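Local coordinates for CRISPR-associated protein,CRISPR-associated endonuclease Cas9 (Corynebacterium diphtheriae, PDB 6JOO) that uses a guide RNA to recognise and, with magnesium, cut invading double-stranded DNA as a type II-C CRISPR endonuclease, at residues L861-M866 with K881-P886. Sequence-based numbering, arbitrary orientation.
Sequences LRPLQM and KIIDRP. With nucleotides of chain C.
Arg862 and Asp884 join edge strand 858-863 to the C-terminal part of helix 877-884 and the residues after it in a strand-to-helix contact on bound DNA, within the C-terminal Cas9 domain of this engineered fusion. Strand 858-863 is an outermost strand of a five-stranded antiparallel sheet. The Arg862 side chain, extended from CG to NE, runs past three successive carbonyls: CG lies 3.6 Å from Ile882 O, CD lies beside Ile883 O, and the guanidinium reaches Asp884 O. Two weak, bent hydrogen bonds converge on that last oxygen, from Arg862 NE (3.2 Å) and NH2. NH2 is shared between Asp884 O and the phosphate of nucleotide DG2 of chain C, which lies at the guanidinium edge: Arg862 NH1 donates to OP1 at 2.9 Å and a nearly straight 168°, while NH2 bonds OP2, with the phosphorus in the guanidinium plane. Asp851 pairs with NH1 as well, a second-shell anchor from strand 847-855. Pro886 O lies over one guanidinium face.

Arg885 has CG anti to the backbone N (chi1 175°) and an extended chain leading to the guanine of DG2; its NH1 donates to N7 of DG2 at 3.1 Å. This bond to the Hoogsteen edge is consistent with a part of Cas9 that engages DNA near the PAM, though N7 alone would not tell guanine from adenine. Phosphate and base of one nucleotide are thus held from the two segments.

Next along the strand, the Pro863 ring crosses Ile882 at about a right angle, CD 3.8 Å from Ile882 CG2. Helix 833-842 also packs on Ile882. Ending the type I turn from Pro863, selenomethionine Met866 rests its SE 3.8 Å from Ile883 CD1.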
ATOM      1  N   LEU A 861      -7.439 -25.531  -4.840  1.00 57.66           N
ATOM      2  CA  LEU A 861      -8.417 -25.143  -5.842  1.00 53.67           C
ATOM      3  C   LEU A 861      -9.772 -24.900  -5.197  1.00 60.20           C
ATOM      4  O   LEU A 861     -10.143 -25.552  -4.219  1.00 79.90           O
ATOM      5  CB  LEU A 861      -8.556 -26.209  -6.928  1.00 38.72           C
ATOM      6  CG  LEU A 861      -7.259 -26.713  -7.556  1.00 64.70           C
ATOM      7  CD1 LEU A 861      -7.562 -27.730  -8.646  1.00 51.60           C
ATOM      8  CD2 LEU A 861      -6.443 -25.553  -8.106  1.00 58.74           C
ATOM      9  N   ARG A 862     -10.517 -23.964  -5.769  1.00 53.55           N
ATOM     10  CA  ARG A 862     -11.860 -23.624  -5.363  1.00 57.87           C
ATOM     11  C   ARG A 862     -12.732 -23.490  -6.617  1.00 62.29           C
ATOM     12  O   ARG A 862     -12.213 -23.217  -7.696  1.00 73.05           O
ATOM     13  CB  ARG A 862     -11.901 -22.313  -4.565  1.00 51.46           C
ATOM     14  CG  ARG A 862     -11.329 -22.426  -3.166  1.00 59.07           C
ATOM     15  CD  ARG A 862     -11.701 -21.215  -2.323  1.00 67.93           C
ATOM     16  NE  ARG A 862     -11.134 -21.281  -0.978  1.00 69.13           N
ATOM     17  CZ  ARG A 862      -9.969 -20.744  -0.633  1.00 72.20           C
ATOM     18  NH1 ARG A 862      -9.244 -20.100  -1.537  1.00 75.17           N
ATOM     19  NH2 ARG A 862      -9.528 -20.847   0.615  1.00 76.68           N
ATOM     20  N   PRO A 863     -14.032 -23.708  -6.479  1.00 60.41           N
ATOM     21  CA  PRO A 863     -14.917 -23.525  -7.645  1.00 66.33           C
ATOM     22  C   PRO A 863     -14.835 -22.098  -8.168  1.00 75.58           C
ATOM     23  O   PRO A 863     -14.909 -21.132  -7.406  1.00 64.94           O
ATOM     24  CB  PRO A 863     -16.304 -23.853  -7.080  1.00 52.69           C
ATOM     25  CG  PRO A 863     -16.036 -24.741  -5.913  1.00 49.26           C
ATOM     26  CD  PRO A 863     -14.757 -24.236  -5.314  1.00 58.68           C
ATOM     27  N   LEU A 864     -14.672 -21.973  -9.489  1.00 68.22           N
ATOM     28  CA  LEU A 864     -14.422 -20.661 -10.083  1.00 56.91           C
ATOM     29  C   LEU A 864     -15.634 -19.744  -9.966  1.00 60.87           C
ATOM     30  O   LEU A 864     -15.488 -18.551  -9.673  1.00 65.16           O
ATOM     31  CB  LEU A 864     -14.010 -20.814 -11.550  1.00 64.83           C
ATOM     32  CG  LEU A 864     -13.963 -19.559 -12.433  1.00 65.93           C
ATOM     33  CD1 LEU A 864     -12.985 -18.526 -11.882  1.00 69.04           C
ATOM     34  CD2 LEU A 864     -13.612 -19.915 -13.875  1.00 62.89           C
ATOM     35  N   GLN A 865     -16.835 -20.278 -10.185  1.00 62.49           N
ATOM     36  CA  GLN A 865     -18.039 -19.472 -10.343  1.00 73.03           C
ATOM     37  C   GLN A 865     -18.825 -19.304  -9.046  1.00 78.08           C
ATOM     38  O   GLN A 865     -20.002 -18.927  -9.094  1.00 94.20           O
ATOM     39  CB  GLN A 865     -18.938 -20.083 -11.424  1.00 82.57           C
ATOM     40  CG  GLN A 865     -18.292 -20.191 -12.800  1.00 82.62           C
ATOM     41  CD  GLN A 865     -19.079 -21.077 -13.752  1.00 91.89           C
ATOM     42  OE1 GLN A 865     -19.904 -21.887 -13.328  1.00105.53           O
ATOM     43  NE2 GLN A 865     -18.825 -20.926 -15.048  1.00 94.79           N
HETATM   44  N   MSE A 866     -18.214 -19.561  -7.894  1.00 66.20           N
HETATM   45  CA  MSE A 866     -18.966 -19.497  -6.641  1.00 75.47           C
HETATM   46  C   MSE A 866     -18.332 -18.590  -5.590  1.00 79.44           C
HETATM   47  O   MSE A 866     -17.121 -18.378  -5.580  1.00 82.02           O
HETATM   48  CB  MSE A 866     -19.149 -20.898  -6.066  1.00 96.43           C
HETATM   49  CG  MSE A 866     -19.901 -21.812  -6.998  1.00117.54           C
HETATM   50 SE   MSE A 866     -19.892 -23.656  -6.429  1.00121.02          SE
HETATM   51  CE  MSE A 866     -20.194 -24.468  -8.178  1.00122.87           C
ATOM     52  N   LYS A 881     -16.239 -26.348   3.287  1.00 83.32           N
ATOM     53  CA  LYS A 881     -14.906 -26.916   3.112  1.00 76.17           C
ATOM     54  C   LYS A 881     -14.354 -26.617   1.724  1.00 79.21           C
ATOM     55  O   LYS A 881     -13.173 -26.281   1.579  1.00 88.20           O
ATOM     56  CB  LYS A 881     -14.942 -28.426   3.360  1.00 76.97           C
ATOM     57  CG  LYS A 881     -15.218 -28.824   4.806  1.00 97.57           C
ATOM     58  CD  LYS A 881     -14.064 -28.443   5.728  1.00100.31           C
ATOM     59  CE  LYS A 881     -14.502 -28.403   7.188  1.00117.54           C
ATOM     60  NZ  LYS A 881     -15.557 -27.375   7.423  1.00130.42           N
ATOM     61  N   ILE A 882     -15.190 -26.727   0.692  1.00 76.07           N
ATOM     62  CA  ILE A 882     -14.692 -26.625  -0.675  1.00 68.20           C
ATOM     63  C   ILE A 882     -14.643 -25.174  -1.148  1.00 79.02           C
ATOM     64  O   ILE A 882     -13.721 -24.786  -1.876  1.00 93.65           O
ATOM     65  CB  ILE A 882     -15.551 -27.505  -1.603  1.00 78.85           C
ATOM     66  CG1 ILE A 882     -15.316 -28.982  -1.300  1.00 77.05           C
ATOM     67  CG2 ILE A 882     -15.262 -27.215  -3.072  1.00 58.55           C
ATOM     68  CD1 ILE A 882     -13.865 -29.410  -1.417  1.00 63.27           C
ATOM     69  N   ILE A 883     -15.603 -24.350  -0.738  1.00 69.06           N
ATOM     70  CA  ILE A 883     -15.730 -22.987  -1.238  1.00 66.83           C
ATOM     71  C   ILE A 883     -15.066 -21.975  -0.311  1.00 70.92           C
ATOM     72  O   ILE A 883     -14.498 -20.986  -0.776  1.00 67.43           O
ATOM     73  CB  ILE A 883     -17.218 -22.645  -1.458  1.00 78.64           C
ATOM     74  CG1 ILE A 883     -17.893 -23.749  -2.287  1.00 80.27           C
ATOM     75  CG2 ILE A 883     -17.365 -21.283  -2.137  1.00 86.01           C
ATOM     76  CD1 ILE A 883     -19.341 -23.453  -2.638  1.00 86.24           C
ATOM     77  N   ASP A 884     -15.104 -22.201   1.008  1.00 80.25           N
ATOM     78  CA  ASP A 884     -14.583 -21.206   1.963  1.00 78.57           C
ATOM     79  C   ASP A 884     -13.169 -21.554   2.371  1.00 68.29           C
ATOM     80  O   ASP A 884     -12.213 -20.824   2.038  1.00 73.65           O
ATOM     81  CB  ASP A 884     -15.512 -21.104   3.181  1.00 89.82           C
ATOM     82  CG  ASP A 884     -15.135 -19.955   4.127  1.00 94.74           C
ATOM     83  OD1 ASP A 884     -14.138 -19.235   3.880  1.00 94.46           O
ATOM     84  OD2 ASP A 884     -15.849 -19.769   5.131  1.00 92.97           O
ATOM     85  N   ARG A 885     -12.984 -22.648   3.103  1.00 68.63           N
ATOM     86  CA  ARG A 885     -11.671 -22.977   3.636  1.00 63.84           C
ATOM     87  C   ARG A 885     -11.633 -24.460   3.967  1.00 62.73           C
ATOM     88  O   ARG A 885     -12.576 -24.972   4.582  1.00 68.63           O
ATOM     89  CB  ARG A 885     -11.366 -22.122   4.872  1.00 64.52           C
ATOM     90  CG  ARG A 885     -10.069 -22.450   5.586  1.00 65.54           C
ATOM     91  CD  ARG A 885      -9.892 -21.553   6.795  1.00 62.15           C
ATOM     92  NE  ARG A 885      -8.616 -21.797   7.451  1.00 59.19           N
ATOM     93  CZ  ARG A 885      -7.474 -21.220   7.094  1.00 72.18           C
ATOM     94  NH1 ARG A 885      -7.452 -20.361   6.085  1.00 90.31           N
ATOM     95  NH2 ARG A 885      -6.355 -21.503   7.744  1.00 75.66           N
ATOM     96  N   PRO A 886     -10.580 -25.194   3.567  1.00 70.36           N
ATOM     97  CA  PRO A 886      -9.433 -24.691   2.805  1.00 61.26           C
ATOM     98  C   PRO A 886      -9.570 -24.865   1.296  1.00 63.69           C
ATOM     99  O   PRO A 886      -8.693 -24.427   0.554  1.00 75.04           O
ATOM    100  CB  PRO A 886      -8.287 -25.550   3.328  1.00 68.29           C
ATOM    101  CG  PRO A 886      -8.936 -26.876   3.561  1.00 63.37           C
ATOM    102  CD  PRO A 886     -10.358 -26.584   4.010  1.00 61.57           C
TER
ATOM    103  P    DG C   2      -6.477 -19.245   0.718  1.00 58.96           P
ATOM    104  OP1  DG C   2      -6.600 -19.301  -0.756  1.00 58.26           O
ATOM    105  OP2  DG C   2      -7.159 -20.264   1.551  1.00 61.30           O
ATOM    106  O5'  DG C   2      -4.926 -19.201   1.117  1.00 59.28           O
ATOM    107  C5'  DG C   2      -4.013 -18.443   0.335  1.00 57.23           C
ATOM    108  C4'  DG C   2      -2.667 -18.329   1.027  1.00 57.46           C
ATOM    109  O4'  DG C   2      -2.862 -17.820   2.365  1.00 58.16           O
ATOM    110  C3'  DG C   2      -1.912 -19.638   1.200  1.00 57.95           C
ATOM    111  O3'  DG C   2      -1.106 -19.894   0.050  1.00 57.21           O
ATOM    112  C2'  DG C   2      -1.055 -19.353   2.427  1.00 58.53           C
ATOM    113  C1'  DG C   2      -1.961 -18.446   3.259  1.00 59.31           C
ATOM    114  N9   DG C   2      -2.736 -19.143   4.289  1.00 61.73           N
ATOM    115  C8   DG C   2      -4.055 -19.527   4.221  1.00 64.10           C
ATOM    116  N7   DG C   2      -4.482 -20.120   5.302  1.00 67.16           N
ATOM    117  C5   DG C   2      -3.380 -20.125   6.145  1.00 67.75           C
ATOM    118  C6   DG C   2      -3.238 -20.633   7.458  1.00 70.70           C
ATOM    119  O6   DG C   2      -4.088 -21.198   8.160  1.00 73.87           O
ATOM    120  N1   DG C   2      -1.953 -20.434   7.950  1.00 70.62           N
ATOM    121  C2   DG C   2      -0.936 -19.820   7.262  1.00 68.46           C
ATOM    122  N2   DG C   2       0.236 -19.718   7.903  1.00 68.14           N
ATOM    123  N3   DG C   2      -1.054 -19.339   6.032  1.00 66.49           N
ATOM    124  C4   DG C   2      -2.298 -19.525   5.537  1.00 65.67           C
ATOM    125  O5'  DG C   1      -9.710 -18.050   3.869  1.00 77.75           O
ATOM    126  C5'  DG C   1      -9.707 -17.029   2.878  1.00 70.68           C
ATOM    127  C4'  DG C   1      -8.310 -16.473   2.690  1.00 68.45           C
ATOM    128  O4'  DG C   1      -7.944 -15.700   3.856  1.00 69.85           O
ATOM    129  C3'  DG C   1      -7.228 -17.528   2.537  1.00 67.70           C
ATOM    130  O3'  DG C   1      -7.034 -17.811   1.169  1.00 64.51           O
ATOM    131  C2'  DG C   1      -6.003 -16.851   3.141  1.00 68.00           C
ATOM    132  C1'  DG C   1      -6.617 -15.997   4.245  1.00 69.74           C
ATOM    133  N9   DG C   1      -6.661 -16.643   5.556  1.00 71.29           N
ATOM    134  C8   DG C   1      -7.774 -17.143   6.189  1.00 73.57           C
ATOM    135  N7   DG C   1      -7.522 -17.650   7.364  1.00 76.01           N
ATOM    136  C5   DG C   1      -6.153 -17.467   7.527  1.00 74.55           C
ATOM    137  C6   DG C   1      -5.309 -17.817   8.610  1.00 75.46           C
ATOM    138  O6   DG C   1      -5.614 -18.376   9.674  1.00 77.34           O
ATOM    139  N1   DG C   1      -3.987 -17.453   8.370  1.00 73.51           N
ATOM    140  C2   DG C   1      -3.537 -16.831   7.230  1.00 71.92           C
ATOM    141  N2   DG C   1      -2.225 -16.561   7.180  1.00 71.49           N
ATOM    142  N3   DG C   1      -4.318 -16.497   6.207  1.00 70.45           N
ATOM    143  C4   DG C   1      -5.609 -16.844   6.425  1.00 72.09           C
TER